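Local atomic coordinates of putative carbohydrate-active enzyme (Uncultured organism, PDB entry 5WH8), a protein that probably hydrolyses O-glycosidic bonds in cellulose through this catalytic domain of glycoside hydrolase family 5, one piece of a longer multi-modular cellulase. Residues Glu48-Ile60 and Trp293-Leu307. Residues are numbered along the deposited sequence; the frame is centred on the assembly and turned at random.
Sequences EASLTALVKDWNI and WNMVSESGQYIKRKL. With EDO (1,2-ethanediol), chain E; EDO (1,2-ethanediol), chain I.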
loop_
_atom_site.group_PDB
_atom_site.type_symbol
_atom_site.label_atom_id
_atom_site.label_comp_id
_atom_site.label_asym_id
_atom_site.label_seq_id
_atom_site.Cartn_x
_atom_site.Cartn_y
_atom_site.Cartn_z
ATOM N N GLU A 48 3.367 5.746 -17.517
ATOM C CA GLU A 48 4.774 5.995 -17.310
ATOM C C GLU A 48 4.991 7.469 -16.997
ATOM O O GLU A 48 5.764 7.809 -16.096
ATOM C CB GLU A 48 5.602 5.565 -18.524
ATOM C CG GLU A 48 7.092 5.698 -18.225
ATOM C CD GLU A 48 8.003 5.026 -19.240
ATOM O OE1 GLU A 48 7.502 4.283 -20.113
ATOM O OE2 GLU A 48 9.231 5.248 -19.147
ATOM N N ALA A 49 4.303 8.353 -17.708
ATOM C CA ALA A 49 4.469 9.779 -17.465
ATOM C C ALA A 49 4.032 10.207 -16.067
ATOM O O ALA A 49 4.702 11.014 -15.428
ATOM C CB ALA A 49 3.712 10.582 -18.512
ATOM N N SER A 50 2.898 9.707 -15.586
ATOM C CA SER A 50 2.389 10.177 -14.306
ATOM C C SER A 50 3.251 9.639 -13.181
ATOM O O SER A 50 3.579 10.367 -12.240
ATOM C CB SER A 50 0.917 9.785 -14.107
ATOM O OG SER A 50 0.736 8.393 -13.897
ATOM N N LEU A 51 3.638 8.368 -13.257
ATOM C CA LEU A 51 4.506 7.834 -12.217
ATOM C C LEU A 51 5.908 8.463 -12.256
ATOM O O LEU A 51 6.523 8.664 -11.220
ATOM C CB LEU A 51 4.603 6.317 -12.333
ATOM C CG LEU A 51 3.524 5.497 -11.610
ATOM C CD1 LEU A 51 3.716 5.591 -10.132
ATOM C CD2 LEU A 51 2.130 5.918 -11.986
ATOM N N THR A 52 6.398 8.835 -13.438
ATOM C CA THR A 52 7.665 9.559 -13.524
ATOM C C THR A 52 7.567 10.900 -12.768
ATOM O O THR A 52 8.481 11.260 -12.030
ATOM C CB THR A 52 8.100 9.784 -15.013
ATOM O OG1 THR A 52 8.423 8.538 -15.614
ATOM C CG2 THR A 52 9.336 10.650 -15.091
ATOM N N ALA A 53 6.449 11.613 -12.918
ATOM C CA ALA A 53 6.240 12.859 -12.172
ATOM C C ALA A 53 6.166 12.593 -10.670
ATOM O O ALA A 53 6.717 13.352 -9.874
ATOM C CB ALA A 53 4.955 13.584 -12.653
ATOM N N LEU A 54 5.473 11.527 -10.266
ATOM C CA LEU A 54 5.406 11.205 -8.848
ATOM C C LEU A 54 6.800 10.982 -8.255
ATOM O O LEU A 54 7.093 11.395 -7.124
ATOM C CB LEU A 54 4.529 9.977 -8.621
ATOM C CG LEU A 54 3.023 10.275 -8.588
ATOM C CD1 LEU A 54 2.254 8.984 -8.696
ATOM C CD2 LEU A 54 2.674 10.997 -7.305
ATOM N N VAL A 55 7.658 10.287 -8.989
ATOM C CA VAL A 55 9.000 9.990 -8.480
ATOM C C VAL A 55 9.908 11.211 -8.523
ATOM O O VAL A 55 10.519 11.573 -7.502
ATOM C CB VAL A 55 9.614 8.821 -9.275
ATOM C CG1 VAL A 55 11.055 8.552 -8.844
ATOM C CG2 VAL A 55 8.776 7.562 -9.079
ATOM N N LYS A 56 9.988 11.855 -9.683
ATOM C CA LYS A 56 10.918 12.971 -9.847
ATOM C C LYS A 56 10.472 14.272 -9.185
ATOM O O LYS A 56 11.329 15.034 -8.711
ATOM C CB LYS A 56 11.173 13.242 -11.335
ATOM C CG LYS A 56 11.751 12.068 -12.108
ATOM C CD LYS A 56 13.079 11.533 -11.557
ATOM C CE LYS A 56 14.231 12.507 -11.754
ATOM N NZ LYS A 56 15.521 11.927 -11.277
ATOM N N ASP A 57 9.166 14.544 -9.171
ATOM C CA ASP A 57 8.620 15.795 -8.633
ATOM C C ASP A 57 7.992 15.683 -7.236
ATOM O O ASP A 57 8.112 16.606 -6.438
ATOM C CB ASP A 57 7.556 16.372 -9.584
ATOM C CG ASP A 57 8.048 16.518 -11.022
ATOM O OD1 ASP A 57 9.247 16.815 -11.235
ATOM O OD2 ASP A 57 7.222 16.357 -11.938
ATOM N N TRP A 58 7.289 14.594 -6.931
ATOM C CA TRP A 58 6.708 14.457 -5.592
ATOM C C TRP A 58 7.639 13.683 -4.642
ATOM O O TRP A 58 7.358 13.626 -3.456
ATOM C CB TRP A 58 5.341 13.749 -5.607
ATOM C CG TRP A 58 4.196 14.332 -6.404
ATOM C CD1 TRP A 58 4.236 14.941 -7.636
ATOM C CD2 TRP A 58 2.823 14.311 -6.013
ATOM N NE1 TRP A 58 2.962 15.283 -8.028
ATOM C CE2 TRP A 58 2.078 14.913 -7.045
ATOM C CE3 TRP A 58 2.146 13.829 -4.886
ATOM C CZ2 TRP A 58 0.699 15.046 -6.988
ATOM C CZ3 TRP A 58 0.789 13.957 -4.827
ATOM C CH2 TRP A 58 0.063 14.562 -5.871
ATOM N N ASN A 59 8.693 13.053 -5.163
ATOM C CA ASN A 59 9.680 12.354 -4.335
ATOM C C ASN A 59 9.108 11.124 -3.611
ATOM O O ASN A 59 9.520 10.814 -2.491
ATOM C CB ASN A 59 10.292 13.318 -3.309
ATOM C CG ASN A 59 10.778 14.604 -3.946
ATOM O OD1 ASN A 59 10.254 15.692 -3.684
ATOM N ND2 ASN A 59 11.776 14.482 -4.804
ATOM N N ILE A 60 8.179 10.399 -4.240
ATOM C CA ILE A 60 7.619 9.223 -3.572
ATOM C C ILE A 60 8.636 8.087 -3.530
ATOM O O ILE A 60 9.521 8.002 -4.391
ATOM C CB ILE A 60 6.311 8.680 -4.230
ATOM C CG1 ILE A 60 6.518 8.089 -5.639
ATOM C CG2 ILE A 60 5.217 9.761 -4.224
ATOM C CD1 ILE A 60 5.319 7.291 -6.148
ATOM N N TRP A 293 0.594 16.568 -13.829
ATOM C CA TRP A 293 0.587 15.699 -12.666
ATOM C C TRP A 293 1.033 16.404 -11.393
ATOM O O TRP A 293 1.081 15.777 -10.335
ATOM C CB TRP A 293 1.477 14.485 -12.960
ATOM C CG TRP A 293 1.076 13.816 -14.236
ATOM C CD1 TRP A 293 1.830 13.685 -15.385
ATOM C CD2 TRP A 293 -0.182 13.203 -14.507
ATOM N NE1 TRP A 293 1.099 13.023 -16.346
ATOM C CE2 TRP A 293 -0.137 12.717 -15.836
ATOM C CE3 TRP A 293 -1.348 13.020 -13.765
ATOM C CZ2 TRP A 293 -1.228 12.075 -16.431
ATOM C CZ3 TRP A 293 -2.436 12.360 -14.356
ATOM C CH2 TRP A 293 -2.357 11.897 -15.679
ATOM N N ASN A 294 1.311 17.704 -11.478
ATOM C CA ASN A 294 1.649 18.507 -10.312
ATOM C C ASN A 294 0.560 19.547 -9.990
ATOM O O ASN A 294 0.729 20.396 -9.108
ATOM C CB ASN A 294 3.007 19.180 -10.520
ATOM C CG ASN A 294 4.152 18.179 -10.492
ATOM O OD1 ASN A 294 4.460 17.624 -9.451
ATOM N ND2 ASN A 294 4.775 17.943 -11.634
ATOM N N MET A 295 -0.564 19.471 -10.694
ATOM C CA MET A 295 -1.713 20.347 -10.421
ATOM C C MET A 295 -2.502 19.810 -9.228
ATOM O O MET A 295 -3.558 19.184 -9.384
ATOM C CB MET A 295 -2.608 20.460 -11.645
ATOM C CG MET A 295 -3.669 21.543 -11.516
ATOM S SD MET A 295 -3.011 23.233 -11.432
ATOM C CE MET A 295 -2.781 23.562 -13.188
ATOM N N VAL A 296 -1.950 20.048 -8.041
ATOM C CA VAL A 296 -2.435 19.433 -6.804
ATOM C C VAL A 296 -3.620 20.174 -6.189
ATOM O O VAL A 296 -3.764 21.392 -6.330
ATOM C CB VAL A 296 -1.328 19.342 -5.740
ATOM C CG1 VAL A 296 -0.286 18.296 -6.147
ATOM C CG2 VAL A 296 -0.665 20.676 -5.496
ATOM N N SER A 297 -4.459 19.402 -5.515
ATOM C CA SER A 297 -5.510 19.898 -4.647
ATOM C C SER A 297 -4.938 20.404 -3.320
ATOM O O SER A 297 -3.736 20.297 -3.086
ATOM C CB SER A 297 -6.497 18.773 -4.353
ATOM O OG SER A 297 -5.831 17.757 -3.613
ATOM N N GLU A 298 -5.817 20.887 -2.436
ATOM C CA GLU A 298 -5.372 21.308 -1.108
ATOM C C GLU A 298 -4.732 20.112 -0.366
ATOM O O GLU A 298 -3.644 20.232 0.224
ATOM C CB GLU A 298 -6.541 21.898 -0.313
ATOM C CG GLU A 298 -6.162 22.434 1.046
ATOM C CD GLU A 298 -7.351 23.019 1.820
ATOM O OE1 GLU A 298 -8.508 22.836 1.391
ATOM O OE2 GLU A 298 -7.116 23.673 2.858
ATOM N N SER A 299 -5.399 18.955 -0.405
ATOM C CA SER A 299 -4.837 17.745 0.214
ATOM C C SER A 299 -3.533 17.294 -0.472
ATOM O O SER A 299 -2.549 16.960 0.198
ATOM C CB SER A 299 -5.869 16.597 0.204
ATOM O OG SER A 299 -5.381 15.417 0.865
ATOM N N GLY A 300 -3.491 17.324 -1.803
ATOM C CA GLY A 300 -2.279 16.964 -2.524
ATOM C C GLY A 300 -1.087 17.880 -2.215
ATOM O O GLY A 300 0.076 17.452 -2.149
ATOM N N GLN A 301 -1.370 19.164 -2.023
ATOM C CA GLN A 301 -0.324 20.126 -1.678
ATOM C C GLN A 301 0.299 19.769 -0.324
ATOM O O GLN A 301 1.516 19.771 -0.167
ATOM C CB GLN A 301 -0.905 21.549 -1.690
ATOM C CG GLN A 301 0.062 22.632 -1.287
ATOM C CD GLN A 301 -0.562 24.014 -1.437
ATOM O OE1 GLN A 301 -0.147 24.819 -2.285
ATOM N NE2 GLN A 301 -1.581 24.285 -0.629
ATOM N N TYR A 302 -0.557 19.434 0.635
ATOM C CA TYR A 302 -0.128 19.073 1.979
ATOM C C TYR A 302 0.707 17.794 1.955
ATOM O O TYR A 302 1.793 17.745 2.537
ATOM C CB TYR A 302 -1.355 18.909 2.889
ATOM C CG TYR A 302 -1.091 18.240 4.232
ATOM C CD1 TYR A 302 -0.745 18.982 5.344
ATOM C CD2 TYR A 302 -1.229 16.877 4.377
ATOM C CE1 TYR A 302 -0.532 18.372 6.572
ATOM C CE2 TYR A 302 -1.008 16.249 5.598
ATOM C CZ TYR A 302 -0.650 17.001 6.682
ATOM O OH TYR A 302 -0.433 16.336 7.872
ATOM N N ILE A 303 0.236 16.775 1.234
ATOM C CA ILE A 303 0.970 15.515 1.139
ATOM C C ILE A 303 2.285 15.659 0.367
ATOM O O ILE A 303 3.315 15.146 0.794
ATOM C CB ILE A 303 0.055 14.411 0.494
ATOM C CG1 ILE A 303 -1.174 14.161 1.373
ATOM C CG2 ILE A 303 0.857 13.125 0.205
ATOM C CD1 ILE A 303 -0.870 13.525 2.748
ATOM N N LYS A 304 2.277 16.376 -0.752
ATOM C CA LYS A 304 3.500 16.621 -1.497
ATOM C C LYS A 304 4.542 17.345 -0.644
ATOM O O LYS A 304 5.739 17.052 -0.729
ATOM C CB LYS A 304 3.178 17.437 -2.767
ATOM C CG LYS A 304 4.306 17.515 -3.742
ATOM C CD LYS A 304 3.858 18.130 -5.079
ATOM C CE LYS A 304 5.083 18.541 -5.819
ATOM N NZ LYS A 304 4.748 19.148 -7.116
ATOM N N ARG A 305 4.088 18.262 0.206
ATOM C CA ARG A 305 4.995 18.927 1.134
ATOM C C ARG A 305 5.585 17.946 2.169
ATOM O O ARG A 305 6.790 18.011 2.460
ATOM C CB ARG A 305 4.269 20.082 1.826
ATOM C CG ARG A 305 5.164 20.981 2.633
ATOM C CD ARG A 305 4.550 22.365 2.779
ATOM N NE ARG A 305 5.414 23.208 3.590
ATOM C CZ ARG A 305 5.186 24.488 3.855
ATOM N NH1 ARG A 305 4.106 25.094 3.373
ATOM N NH2 ARG A 305 6.049 25.160 4.607
ATOM N N LYS A 306 4.776 17.016 2.698
ATOM C CA LYS A 306 5.317 15.984 3.611
ATOM C C LYS A 306 6.332 15.062 2.903
ATOM O O LYS A 306 7.355 14.667 3.470
ATOM C CB LYS A 306 4.205 15.119 4.202
ATOM C CG LYS A 306 3.197 15.831 5.118
ATOM C CD LYS A 306 3.873 16.416 6.365
ATOM C CE LYS A 306 2.837 17.103 7.273
ATOM N NZ LYS A 306 3.455 18.045 8.210
ATOM N N LEU A 307 6.038 14.705 1.660
ATOM C CA LEU A 307 6.932 13.876 0.856
ATOM C C LEU A 307 8.271 14.542 0.536
ATOM O O LEU A 307 9.249 13.846 0.224
ATOM C CB LEU A 307 6.238 13.500 -0.452
ATOM C CG LEU A 307 5.081 12.520 -0.370
ATOM C CD1 LEU A 307 4.240 12.523 -1.649
ATOM C CD2 LEU A 307 5.570 11.088 -0.081
HETATM C C1 EDO E . -5.038 24.072 -3.860
HETATM O O1 EDO E . -5.287 25.431 -4.236
HETATM C C2 EDO E . -3.676 23.656 -4.396
HETATM O O2 EDO E . -2.686 24.546 -3.890
HETATM C C1 EDO I . 3.982 16.786 11.416
HETATM O O1 EDO I . 4.188 18.209 11.364
HETATM C C2 EDO I . 4.636 15.962 10.292
HETATM O O2 EDO I . 5.850 16.502 9.726
HETATM O O HOH W 1 7.582 16.482 -2.588
#
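Lys304 lies over one face of Trp58, an instructive case of an indole used on both faces and at its edge. From helix 298-307 the lysine runs extended across the ring and sets CD over the five-membered ring, 3.9 Å from its centroid and almost on the normal, a CH-pi contact; its ammonium, NZ at 4.6 Å from the same centroid, adds an off-centre cation-pi interaction. Leu54 CD2 lies over the opposite face, toward the rim. Val296 CG1 packs 3.5 Å from Trp58 CZ2, and Leu307 CD1 meets both the six-membered ring edge and Ile60 CG2. A second indole is served differently: Ser50 lays CA over the five-membered ring of Trp293, 3.6 Å from its centroid, while Ala53 CB touches Trp293 CB.

A hydrogen bond pins the Trp58 indole to the Trp293 carbonyl: Trp58 NE1 donates to Trp293 O (3.0 Å), in its own ring plane but bent at 139°. Asn294 ND2 gives a straighter bond to Asp57 OD2 (2.9 Å, 166°), approaching from above the carboxylate plane, and Asn294 OD1 accepts from Lys304 NZ; the amide thus links Lys304 to Asp57. A water lies within hydrogen-bonding distance of both Asn59 OD1 and Lys304 O.

Within the TIM barrel, the contact joins the helix after the first barrel strand to the helix 298-307 that follows the last, where strands 32-36 and 268-273 close the barrel. Phe273, on strand 268-273, meets Trp58 edge-to-face, Met34 touches Leu54, Ile60 and Ile303, and helix 83-100 packs against Leu51 and Val55.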